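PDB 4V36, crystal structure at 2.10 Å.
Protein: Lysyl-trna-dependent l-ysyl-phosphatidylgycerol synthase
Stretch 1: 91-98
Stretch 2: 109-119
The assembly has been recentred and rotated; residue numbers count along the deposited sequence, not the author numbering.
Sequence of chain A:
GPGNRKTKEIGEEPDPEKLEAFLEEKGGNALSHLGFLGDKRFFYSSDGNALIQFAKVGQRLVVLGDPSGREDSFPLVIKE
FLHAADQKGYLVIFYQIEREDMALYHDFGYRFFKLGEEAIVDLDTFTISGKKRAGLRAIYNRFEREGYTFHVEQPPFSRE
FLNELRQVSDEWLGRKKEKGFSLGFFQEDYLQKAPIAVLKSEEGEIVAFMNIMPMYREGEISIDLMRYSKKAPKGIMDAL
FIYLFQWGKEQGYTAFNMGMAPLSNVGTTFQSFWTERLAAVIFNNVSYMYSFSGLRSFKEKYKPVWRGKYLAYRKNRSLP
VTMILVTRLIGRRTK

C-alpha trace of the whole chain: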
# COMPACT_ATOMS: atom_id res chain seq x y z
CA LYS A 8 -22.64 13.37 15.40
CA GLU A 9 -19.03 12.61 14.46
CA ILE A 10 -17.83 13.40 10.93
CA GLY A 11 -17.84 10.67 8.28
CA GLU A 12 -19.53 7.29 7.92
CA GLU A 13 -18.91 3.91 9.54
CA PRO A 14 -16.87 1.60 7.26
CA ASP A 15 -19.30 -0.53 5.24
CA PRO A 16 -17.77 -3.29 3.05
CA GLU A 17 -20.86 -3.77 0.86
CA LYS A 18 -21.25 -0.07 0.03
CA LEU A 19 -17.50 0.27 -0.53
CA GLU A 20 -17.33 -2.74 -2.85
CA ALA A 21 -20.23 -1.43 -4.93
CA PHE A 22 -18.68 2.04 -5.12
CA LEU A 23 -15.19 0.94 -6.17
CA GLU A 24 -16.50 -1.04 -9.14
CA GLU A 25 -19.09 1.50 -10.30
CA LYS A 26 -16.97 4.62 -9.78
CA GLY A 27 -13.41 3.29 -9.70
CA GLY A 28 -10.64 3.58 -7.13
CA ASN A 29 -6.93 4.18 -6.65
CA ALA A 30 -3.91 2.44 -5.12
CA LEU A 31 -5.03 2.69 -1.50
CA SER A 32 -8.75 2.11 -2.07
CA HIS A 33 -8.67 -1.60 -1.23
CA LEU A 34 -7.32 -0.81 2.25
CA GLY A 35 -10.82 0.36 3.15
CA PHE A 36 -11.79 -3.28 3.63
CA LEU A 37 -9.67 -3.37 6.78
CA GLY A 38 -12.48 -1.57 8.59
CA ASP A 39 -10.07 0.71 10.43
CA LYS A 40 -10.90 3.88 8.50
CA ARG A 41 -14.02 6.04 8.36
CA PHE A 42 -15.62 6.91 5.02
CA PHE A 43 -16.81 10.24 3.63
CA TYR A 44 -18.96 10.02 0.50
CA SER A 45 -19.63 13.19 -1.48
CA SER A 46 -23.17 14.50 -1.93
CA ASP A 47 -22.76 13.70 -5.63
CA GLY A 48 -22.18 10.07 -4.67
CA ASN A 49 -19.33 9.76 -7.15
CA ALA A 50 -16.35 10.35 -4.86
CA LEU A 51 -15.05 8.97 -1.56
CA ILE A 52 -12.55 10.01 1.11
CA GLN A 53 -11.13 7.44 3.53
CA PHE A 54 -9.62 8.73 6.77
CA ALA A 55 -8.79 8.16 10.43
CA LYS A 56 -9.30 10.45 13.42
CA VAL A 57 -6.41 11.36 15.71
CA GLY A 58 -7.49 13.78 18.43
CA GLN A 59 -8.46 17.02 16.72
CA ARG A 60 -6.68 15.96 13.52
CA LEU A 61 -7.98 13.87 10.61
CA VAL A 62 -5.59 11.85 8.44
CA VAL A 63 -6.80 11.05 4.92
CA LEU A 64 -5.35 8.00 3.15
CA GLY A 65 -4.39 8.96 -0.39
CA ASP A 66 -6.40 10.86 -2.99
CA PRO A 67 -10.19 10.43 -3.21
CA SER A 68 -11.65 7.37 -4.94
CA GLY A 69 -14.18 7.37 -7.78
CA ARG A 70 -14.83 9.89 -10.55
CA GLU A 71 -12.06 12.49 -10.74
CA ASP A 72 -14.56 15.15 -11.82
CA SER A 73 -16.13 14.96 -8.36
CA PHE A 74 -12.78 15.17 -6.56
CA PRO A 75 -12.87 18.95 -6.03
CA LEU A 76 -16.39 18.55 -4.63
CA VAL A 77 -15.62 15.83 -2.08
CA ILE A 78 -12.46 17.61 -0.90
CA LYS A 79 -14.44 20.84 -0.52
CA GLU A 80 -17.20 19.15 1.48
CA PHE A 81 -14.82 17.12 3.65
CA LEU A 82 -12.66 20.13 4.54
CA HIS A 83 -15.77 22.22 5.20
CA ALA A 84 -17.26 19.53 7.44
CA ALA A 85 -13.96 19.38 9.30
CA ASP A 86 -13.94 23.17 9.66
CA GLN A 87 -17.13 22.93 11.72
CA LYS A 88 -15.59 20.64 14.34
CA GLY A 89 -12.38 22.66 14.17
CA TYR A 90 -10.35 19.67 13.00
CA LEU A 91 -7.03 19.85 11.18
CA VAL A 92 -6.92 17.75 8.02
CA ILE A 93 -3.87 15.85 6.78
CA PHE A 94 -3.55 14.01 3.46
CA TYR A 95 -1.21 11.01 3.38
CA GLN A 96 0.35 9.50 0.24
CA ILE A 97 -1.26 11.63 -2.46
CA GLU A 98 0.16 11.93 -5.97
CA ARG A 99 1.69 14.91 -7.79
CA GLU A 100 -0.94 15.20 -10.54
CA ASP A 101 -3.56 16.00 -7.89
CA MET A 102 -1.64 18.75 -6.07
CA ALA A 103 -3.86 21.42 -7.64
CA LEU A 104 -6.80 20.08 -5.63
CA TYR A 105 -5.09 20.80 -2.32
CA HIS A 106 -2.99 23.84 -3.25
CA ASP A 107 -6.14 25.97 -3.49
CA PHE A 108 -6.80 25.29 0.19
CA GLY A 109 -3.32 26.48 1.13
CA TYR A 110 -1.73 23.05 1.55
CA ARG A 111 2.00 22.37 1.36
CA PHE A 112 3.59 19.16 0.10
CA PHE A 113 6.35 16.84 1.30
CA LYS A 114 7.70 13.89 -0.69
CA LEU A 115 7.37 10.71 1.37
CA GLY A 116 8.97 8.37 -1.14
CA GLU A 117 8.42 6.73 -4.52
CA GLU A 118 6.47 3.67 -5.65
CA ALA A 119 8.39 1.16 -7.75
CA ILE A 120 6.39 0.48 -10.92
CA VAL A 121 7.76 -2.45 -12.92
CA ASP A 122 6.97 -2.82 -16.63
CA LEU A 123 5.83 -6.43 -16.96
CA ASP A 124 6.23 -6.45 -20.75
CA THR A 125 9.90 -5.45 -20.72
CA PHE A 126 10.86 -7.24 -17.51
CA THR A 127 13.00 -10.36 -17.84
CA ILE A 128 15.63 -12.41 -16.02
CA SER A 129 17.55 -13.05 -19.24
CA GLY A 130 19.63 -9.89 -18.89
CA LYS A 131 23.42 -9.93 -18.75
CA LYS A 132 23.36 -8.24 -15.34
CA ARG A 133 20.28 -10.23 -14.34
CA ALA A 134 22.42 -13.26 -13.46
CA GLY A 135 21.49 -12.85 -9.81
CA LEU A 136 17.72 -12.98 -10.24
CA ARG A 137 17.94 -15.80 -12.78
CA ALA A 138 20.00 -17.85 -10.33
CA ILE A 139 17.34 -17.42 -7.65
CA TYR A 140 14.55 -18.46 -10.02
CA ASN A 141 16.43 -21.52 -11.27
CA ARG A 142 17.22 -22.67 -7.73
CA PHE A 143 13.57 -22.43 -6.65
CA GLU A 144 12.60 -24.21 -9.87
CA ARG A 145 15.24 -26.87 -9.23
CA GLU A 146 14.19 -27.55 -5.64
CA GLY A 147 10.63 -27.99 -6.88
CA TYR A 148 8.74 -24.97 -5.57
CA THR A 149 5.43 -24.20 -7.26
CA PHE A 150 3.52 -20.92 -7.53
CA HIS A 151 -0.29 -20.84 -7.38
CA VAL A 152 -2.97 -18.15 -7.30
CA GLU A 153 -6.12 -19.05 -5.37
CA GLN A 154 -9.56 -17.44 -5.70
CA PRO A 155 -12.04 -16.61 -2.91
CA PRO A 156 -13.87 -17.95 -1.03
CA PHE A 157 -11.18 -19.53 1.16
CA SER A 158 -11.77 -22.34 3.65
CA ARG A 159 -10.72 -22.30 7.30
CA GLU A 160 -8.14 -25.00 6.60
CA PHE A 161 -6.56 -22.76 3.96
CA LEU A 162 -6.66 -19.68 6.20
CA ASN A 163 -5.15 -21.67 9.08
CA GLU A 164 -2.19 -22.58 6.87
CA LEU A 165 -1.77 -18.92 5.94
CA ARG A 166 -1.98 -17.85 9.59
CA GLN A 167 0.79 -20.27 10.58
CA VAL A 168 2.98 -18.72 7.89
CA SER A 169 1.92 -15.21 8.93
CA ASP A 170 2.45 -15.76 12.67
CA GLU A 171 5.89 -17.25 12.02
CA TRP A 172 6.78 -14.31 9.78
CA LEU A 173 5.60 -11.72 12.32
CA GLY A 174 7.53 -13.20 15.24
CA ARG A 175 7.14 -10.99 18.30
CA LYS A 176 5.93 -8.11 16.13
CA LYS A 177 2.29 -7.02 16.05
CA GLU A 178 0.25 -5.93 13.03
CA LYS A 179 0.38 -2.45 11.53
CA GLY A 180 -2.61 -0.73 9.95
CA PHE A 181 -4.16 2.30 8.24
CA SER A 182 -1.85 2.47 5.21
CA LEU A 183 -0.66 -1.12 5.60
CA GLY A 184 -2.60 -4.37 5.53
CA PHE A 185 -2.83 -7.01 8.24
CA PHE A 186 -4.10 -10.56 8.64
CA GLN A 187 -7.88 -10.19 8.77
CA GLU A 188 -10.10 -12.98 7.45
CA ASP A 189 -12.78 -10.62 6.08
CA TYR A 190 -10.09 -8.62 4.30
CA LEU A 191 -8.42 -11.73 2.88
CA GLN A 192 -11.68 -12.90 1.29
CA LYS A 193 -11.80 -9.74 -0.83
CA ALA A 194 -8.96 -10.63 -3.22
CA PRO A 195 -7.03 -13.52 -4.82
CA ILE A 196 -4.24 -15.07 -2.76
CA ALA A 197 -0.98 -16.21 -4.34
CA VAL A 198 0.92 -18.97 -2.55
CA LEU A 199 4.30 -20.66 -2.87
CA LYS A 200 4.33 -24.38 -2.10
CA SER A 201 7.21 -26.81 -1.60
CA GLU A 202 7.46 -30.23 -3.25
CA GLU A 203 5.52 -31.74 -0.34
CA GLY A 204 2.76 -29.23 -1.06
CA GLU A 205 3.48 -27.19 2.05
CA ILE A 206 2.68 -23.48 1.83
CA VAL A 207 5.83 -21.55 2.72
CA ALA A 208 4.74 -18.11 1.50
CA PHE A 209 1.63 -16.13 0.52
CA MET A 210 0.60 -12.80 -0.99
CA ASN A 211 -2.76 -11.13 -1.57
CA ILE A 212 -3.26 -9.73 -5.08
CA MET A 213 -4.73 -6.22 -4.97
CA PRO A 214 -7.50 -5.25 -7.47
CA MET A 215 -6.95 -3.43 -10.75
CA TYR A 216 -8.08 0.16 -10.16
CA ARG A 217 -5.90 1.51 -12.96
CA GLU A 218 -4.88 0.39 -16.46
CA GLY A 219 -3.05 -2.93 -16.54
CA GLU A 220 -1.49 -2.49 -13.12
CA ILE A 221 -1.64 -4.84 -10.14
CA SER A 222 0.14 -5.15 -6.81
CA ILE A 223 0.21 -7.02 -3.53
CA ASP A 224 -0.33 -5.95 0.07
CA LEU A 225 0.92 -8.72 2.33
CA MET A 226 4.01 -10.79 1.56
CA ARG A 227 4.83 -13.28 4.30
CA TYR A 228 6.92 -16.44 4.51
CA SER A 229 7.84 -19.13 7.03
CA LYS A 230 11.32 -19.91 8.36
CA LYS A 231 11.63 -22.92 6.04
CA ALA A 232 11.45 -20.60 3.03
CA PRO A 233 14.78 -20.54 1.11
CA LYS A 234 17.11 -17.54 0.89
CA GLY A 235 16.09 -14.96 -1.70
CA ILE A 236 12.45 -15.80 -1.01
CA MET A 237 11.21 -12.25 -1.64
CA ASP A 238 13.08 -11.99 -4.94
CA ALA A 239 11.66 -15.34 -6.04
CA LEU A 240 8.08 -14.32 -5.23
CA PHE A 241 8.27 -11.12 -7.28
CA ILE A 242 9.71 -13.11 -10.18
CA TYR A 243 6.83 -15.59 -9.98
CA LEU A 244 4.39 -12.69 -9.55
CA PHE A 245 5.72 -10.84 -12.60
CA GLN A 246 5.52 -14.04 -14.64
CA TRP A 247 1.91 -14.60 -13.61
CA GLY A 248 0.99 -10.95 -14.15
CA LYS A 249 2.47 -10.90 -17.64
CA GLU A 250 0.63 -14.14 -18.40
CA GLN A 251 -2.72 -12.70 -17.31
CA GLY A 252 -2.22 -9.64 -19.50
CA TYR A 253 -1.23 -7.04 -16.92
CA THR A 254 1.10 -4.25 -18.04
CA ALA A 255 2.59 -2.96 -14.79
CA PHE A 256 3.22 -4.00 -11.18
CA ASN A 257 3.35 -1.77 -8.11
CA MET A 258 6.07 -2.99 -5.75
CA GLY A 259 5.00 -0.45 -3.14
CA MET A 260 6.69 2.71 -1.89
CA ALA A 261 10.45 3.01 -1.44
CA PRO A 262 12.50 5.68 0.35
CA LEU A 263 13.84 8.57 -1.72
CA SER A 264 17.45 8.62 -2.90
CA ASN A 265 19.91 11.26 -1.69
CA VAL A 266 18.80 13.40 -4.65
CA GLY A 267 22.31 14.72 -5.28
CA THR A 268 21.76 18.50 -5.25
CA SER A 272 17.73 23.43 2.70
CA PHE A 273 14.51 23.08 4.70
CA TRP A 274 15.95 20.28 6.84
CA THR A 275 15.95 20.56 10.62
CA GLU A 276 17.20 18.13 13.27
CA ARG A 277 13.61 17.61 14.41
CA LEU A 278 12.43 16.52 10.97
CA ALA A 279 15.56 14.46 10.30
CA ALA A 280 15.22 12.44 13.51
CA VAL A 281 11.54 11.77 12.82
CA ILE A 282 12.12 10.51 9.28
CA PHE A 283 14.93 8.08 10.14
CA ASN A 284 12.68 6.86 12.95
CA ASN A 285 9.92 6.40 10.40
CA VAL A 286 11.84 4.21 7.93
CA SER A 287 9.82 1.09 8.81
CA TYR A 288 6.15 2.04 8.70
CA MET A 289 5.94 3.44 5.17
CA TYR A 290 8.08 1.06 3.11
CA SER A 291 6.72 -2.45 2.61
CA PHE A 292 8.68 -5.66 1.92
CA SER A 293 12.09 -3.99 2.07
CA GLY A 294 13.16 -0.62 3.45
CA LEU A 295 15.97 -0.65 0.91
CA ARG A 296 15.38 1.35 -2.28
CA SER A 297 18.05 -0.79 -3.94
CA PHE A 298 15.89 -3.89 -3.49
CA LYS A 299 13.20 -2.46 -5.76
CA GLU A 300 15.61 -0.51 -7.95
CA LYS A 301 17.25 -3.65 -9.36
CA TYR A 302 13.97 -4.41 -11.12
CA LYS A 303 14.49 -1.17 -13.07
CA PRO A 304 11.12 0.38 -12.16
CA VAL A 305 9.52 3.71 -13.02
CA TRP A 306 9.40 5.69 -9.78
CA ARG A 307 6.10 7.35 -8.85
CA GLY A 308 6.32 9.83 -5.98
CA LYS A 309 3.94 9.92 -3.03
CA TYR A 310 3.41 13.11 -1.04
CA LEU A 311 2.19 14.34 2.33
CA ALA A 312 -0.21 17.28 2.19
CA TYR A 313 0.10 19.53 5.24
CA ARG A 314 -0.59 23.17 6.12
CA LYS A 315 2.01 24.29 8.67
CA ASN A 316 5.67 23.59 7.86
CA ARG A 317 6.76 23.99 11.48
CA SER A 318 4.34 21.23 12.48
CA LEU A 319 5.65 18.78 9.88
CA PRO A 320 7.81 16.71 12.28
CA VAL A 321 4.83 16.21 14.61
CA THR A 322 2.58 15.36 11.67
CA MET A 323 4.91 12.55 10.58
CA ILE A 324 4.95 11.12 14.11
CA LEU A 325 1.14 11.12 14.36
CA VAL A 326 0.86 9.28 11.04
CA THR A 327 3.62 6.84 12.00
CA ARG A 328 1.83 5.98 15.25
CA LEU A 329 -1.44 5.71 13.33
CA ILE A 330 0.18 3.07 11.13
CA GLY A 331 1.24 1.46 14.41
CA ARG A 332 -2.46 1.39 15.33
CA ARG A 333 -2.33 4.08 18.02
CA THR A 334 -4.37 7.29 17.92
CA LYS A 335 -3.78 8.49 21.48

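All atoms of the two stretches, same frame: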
# COMPACT_ATOMS: atom_id res chain seq x y z
N LEU A 91 -8.08 19.68 12.17
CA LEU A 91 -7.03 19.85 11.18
C LEU A 91 -7.00 18.63 10.27
O LEU A 91 -7.09 17.50 10.74
CB LEU A 91 -5.67 20.05 11.86
CG LEU A 91 -4.46 20.27 10.94
CD1 LEU A 91 -4.59 21.58 10.17
CD2 LEU A 91 -3.16 20.23 11.73
N VAL A 92 -6.88 18.86 8.97
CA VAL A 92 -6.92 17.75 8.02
C VAL A 92 -5.57 17.51 7.36
O VAL A 92 -4.94 18.43 6.83
CB VAL A 92 -7.97 18.00 6.92
CG1 VAL A 92 -7.98 16.85 5.93
CG2 VAL A 92 -9.34 18.17 7.54
N ILE A 93 -5.13 16.25 7.39
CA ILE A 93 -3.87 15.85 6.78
C ILE A 93 -4.12 14.82 5.68
O ILE A 93 -4.93 13.91 5.85
CB ILE A 93 -2.90 15.26 7.83
CG1 ILE A 93 -2.78 16.21 9.03
CG2 ILE A 93 -1.54 14.99 7.22
CD1 ILE A 93 -2.10 15.59 10.23
N PHE A 94 -3.43 14.97 4.55
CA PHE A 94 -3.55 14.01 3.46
C PHE A 94 -2.26 13.21 3.32
O PHE A 94 -1.18 13.77 3.16
CB PHE A 94 -3.88 14.72 2.15
CG PHE A 94 -5.22 15.41 2.15
CD1 PHE A 94 -5.35 16.71 2.59
CD2 PHE A 94 -6.35 14.74 1.71
CE1 PHE A 94 -6.58 17.34 2.60
CE2 PHE A 94 -7.58 15.36 1.71
CZ PHE A 94 -7.70 16.66 2.16
N TYR A 95 -2.38 11.89 3.38
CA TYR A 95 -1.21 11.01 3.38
C TYR A 95 -1.11 10.17 2.11
O TYR A 95 -2.06 9.50 1.72
CB TYR A 95 -1.24 10.11 4.61
CG TYR A 95 -0.12 9.10 4.67
CD1 TYR A 95 1.20 9.51 4.84
CD2 TYR A 95 -0.38 7.74 4.57
CE1 TYR A 95 2.23 8.59 4.89
CE2 TYR A 95 0.64 6.82 4.62
CZ TYR A 95 1.94 7.24 4.79
OH TYR A 95 2.96 6.32 4.84
N GLN A 96 0.06 10.22 1.48
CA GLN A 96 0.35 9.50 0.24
C GLN A 96 -0.57 9.88 -0.92
O GLN A 96 -1.25 9.03 -1.49
CB GLN A 96 0.29 7.98 0.47
CG GLN A 96 1.45 7.43 1.27
CD GLN A 96 1.61 5.93 1.11
OE1 GLN A 96 1.20 5.35 0.10
NE2 GLN A 96 2.20 5.28 2.10
N ILE A 97 -0.58 11.17 -1.25
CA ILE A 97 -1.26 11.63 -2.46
C ILE A 97 -0.25 11.68 -3.60
O ILE A 97 0.95 11.52 -3.37
CB ILE A 97 -1.90 13.02 -2.27
CG1 ILE A 97 -0.82 14.09 -2.18
CG2 ILE A 97 -2.80 13.03 -1.05
CD1 ILE A 97 -1.36 15.50 -2.11
N GLU A 98 -0.73 11.89 -4.82
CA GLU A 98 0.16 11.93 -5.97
C GLU A 98 0.29 13.34 -6.53
O GLU A 98 -0.54 14.21 -6.25
CB GLU A 98 -0.35 10.97 -7.06
CG GLU A 98 -0.41 9.52 -6.60
CD GLU A 98 -0.83 8.58 -7.71
OE1 GLU A 98 -0.84 9.00 -8.88
OE2 GLU A 98 -1.16 7.41 -7.40
N GLY A 109 -4.51 26.05 0.42
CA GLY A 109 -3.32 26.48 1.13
C GLY A 109 -2.53 25.34 1.75
O GLY A 109 -1.96 25.49 2.83
N TYR A 110 -2.49 24.20 1.06
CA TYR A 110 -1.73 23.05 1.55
C TYR A 110 -0.32 23.03 0.98
O TYR A 110 -0.09 23.44 -0.16
CB TYR A 110 -2.45 21.75 1.20
CG TYR A 110 -3.49 21.33 2.21
CD1 TYR A 110 -4.81 21.76 2.10
CD2 TYR A 110 -3.16 20.49 3.27
CE1 TYR A 110 -5.76 21.38 3.02
CE2 TYR A 110 -4.11 20.10 4.19
CZ TYR A 110 -5.40 20.55 4.07
OH TYR A 110 -6.35 20.17 4.99
N ARG A 111 0.62 22.55 1.79
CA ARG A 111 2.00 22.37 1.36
C ARG A 111 2.27 20.88 1.17
O ARG A 111 1.53 20.04 1.68
CB ARG A 111 2.97 22.98 2.37
CG ARG A 111 2.85 24.49 2.50
CD ARG A 111 3.54 25.01 3.74
NE ARG A 111 3.42 26.46 3.85
CZ ARG A 111 3.75 27.16 4.93
NH1 ARG A 111 4.20 26.54 6.01
NH2 ARG A 111 3.61 28.48 4.94
N PHE A 112 3.33 20.55 0.44
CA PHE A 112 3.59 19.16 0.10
C PHE A 112 4.99 18.70 0.50
O PHE A 112 5.94 19.47 0.46
CB PHE A 112 3.37 18.94 -1.40
CG PHE A 112 2.03 19.39 -1.89
CD1 PHE A 112 0.90 18.63 -1.65
CD2 PHE A 112 1.90 20.59 -2.57
CE1 PHE A 112 -0.34 19.05 -2.09
CE2 PHE A 112 0.66 21.01 -3.02
CZ PHE A 112 -0.46 20.24 -2.78
N PHE A 113 5.08 17.43 0.88
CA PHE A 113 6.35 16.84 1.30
C PHE A 113 6.46 15.43 0.72
O PHE A 113 5.60 14.59 0.96
CB PHE A 113 6.45 16.81 2.82
CG PHE A 113 7.64 16.05 3.34
CD1 PHE A 113 8.90 16.62 3.33
CD2 PHE A 113 7.49 14.77 3.84
CE1 PHE A 113 9.99 15.92 3.81
CE2 PHE A 113 8.58 14.07 4.32
CZ PHE A 113 9.83 14.65 4.30
N LYS A 114 7.53 15.18 -0.03
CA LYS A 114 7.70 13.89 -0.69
C LYS A 114 8.07 12.79 0.30
O LYS A 114 9.12 12.85 0.94
CB LYS A 114 8.76 13.99 -1.79
CG LYS A 114 8.69 12.86 -2.81
CD LYS A 114 9.51 13.18 -4.05
CE LYS A 114 9.28 12.15 -5.15
NZ LYS A 114 10.05 12.46 -6.38
N LEU A 115 7.20 11.80 0.42
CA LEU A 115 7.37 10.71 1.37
C LEU A 115 8.28 9.61 0.82
O LEU A 115 8.99 8.95 1.57
CB LEU A 115 6.01 10.12 1.75
CG LEU A 115 5.00 11.08 2.37
CD1 LEU A 115 3.60 10.53 2.24
CD2 LEU A 115 5.34 11.34 3.83
N GLY A 116 8.22 9.42 -0.49
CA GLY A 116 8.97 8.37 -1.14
C GLY A 116 8.44 8.14 -2.54
O GLY A 116 7.65 8.94 -3.05
N GLU A 117 8.86 7.05 -3.17
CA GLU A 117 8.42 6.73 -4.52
C GLU A 117 8.00 5.27 -4.64
O GLU A 117 8.63 4.39 -4.06
CB GLU A 117 9.53 7.04 -5.54
CG GLU A 117 9.79 8.53 -5.73
CD GLU A 117 11.01 8.81 -6.58
OE1 GLU A 117 12.09 8.25 -6.27
OE2 GLU A 117 10.90 9.59 -7.54
N GLU A 118 6.93 5.03 -5.39
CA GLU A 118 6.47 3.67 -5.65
C GLU A 118 7.20 3.07 -6.84
O GLU A 118 7.32 3.71 -7.89
CB GLU A 118 4.96 3.65 -5.90
CG GLU A 118 4.12 3.89 -4.66
CD GLU A 118 2.63 3.80 -4.95
OE1 GLU A 118 2.24 3.90 -6.13
OE2 GLU A 118 1.85 3.64 -3.99
N ALA A 119 7.69 1.85 -6.68
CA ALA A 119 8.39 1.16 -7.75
C ALA A 119 7.39 0.50 -8.70
O ALA A 119 6.72 -0.47 -8.33
CB ALA A 119 9.35 0.12 -7.19

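This is a small, mostly apolar side-chain contact between two strand-containing stretches, fastened at one end by a single hydrogen bond from a tyrosine hydroxyl to a main-chain carbonyl. The backbones stay well apart, with Gln96 CA and Leu115 CA 7.2 Å from each other, so side chains must bridge the gap, and the surface buried, both sides summed, is only 333 Å².

Tyr110 contributes most. Its CA-to-CB bond points toward the first stretch, and the long side chain carries its hydroxyl to the backbone there, where Tyr110 OH donates a hydrogen bond to Val92 O at 2.9 Å. The carbonyl lies near the plane of the tyrosine ring, at its edge, where a phenol can present its proton. The same ring has a face to offer: the edge of Phe94 is directed at it, with the planes at 77° and the centroids of the two rings 5.4 Å apart. Phe94 CE1 comes within 3.7 Å of Tyr110 CZ. Tyrosine thus suits this place twice over, combining a flat apolar surface with a polar tip.

Farther along, Ile97 and Phe112 meet through the ends of their side chains. Both CA-to-CB bonds point sideways, yet Ile97 CD1 reaches to 3.7 Å from Phe112 CE1; with chi2 of Ile97 at t, CD1 extends out from CB toward the Phe112 ring, and a slender aliphatic tip meets an aromatic ring.

The CA-to-CB bond of Leu115 points toward the first stretch, at the corner the chain turns at Gln96. Its CD1 methyl lies 3.6 Å from Tyr95 CE1 and also 3.6 Å from Gln96 N, while Gln96 CG is 3.9 Å from Leu115 CD1. A branched aliphatic residue fits here because it can pack against the tyrosine ring and the aliphatic part of glutamine together. Beyond it the contact thins: Gln96 OE1 and Glu118 OE2 are 4.5 Å apart, mere proximity between two oxygens.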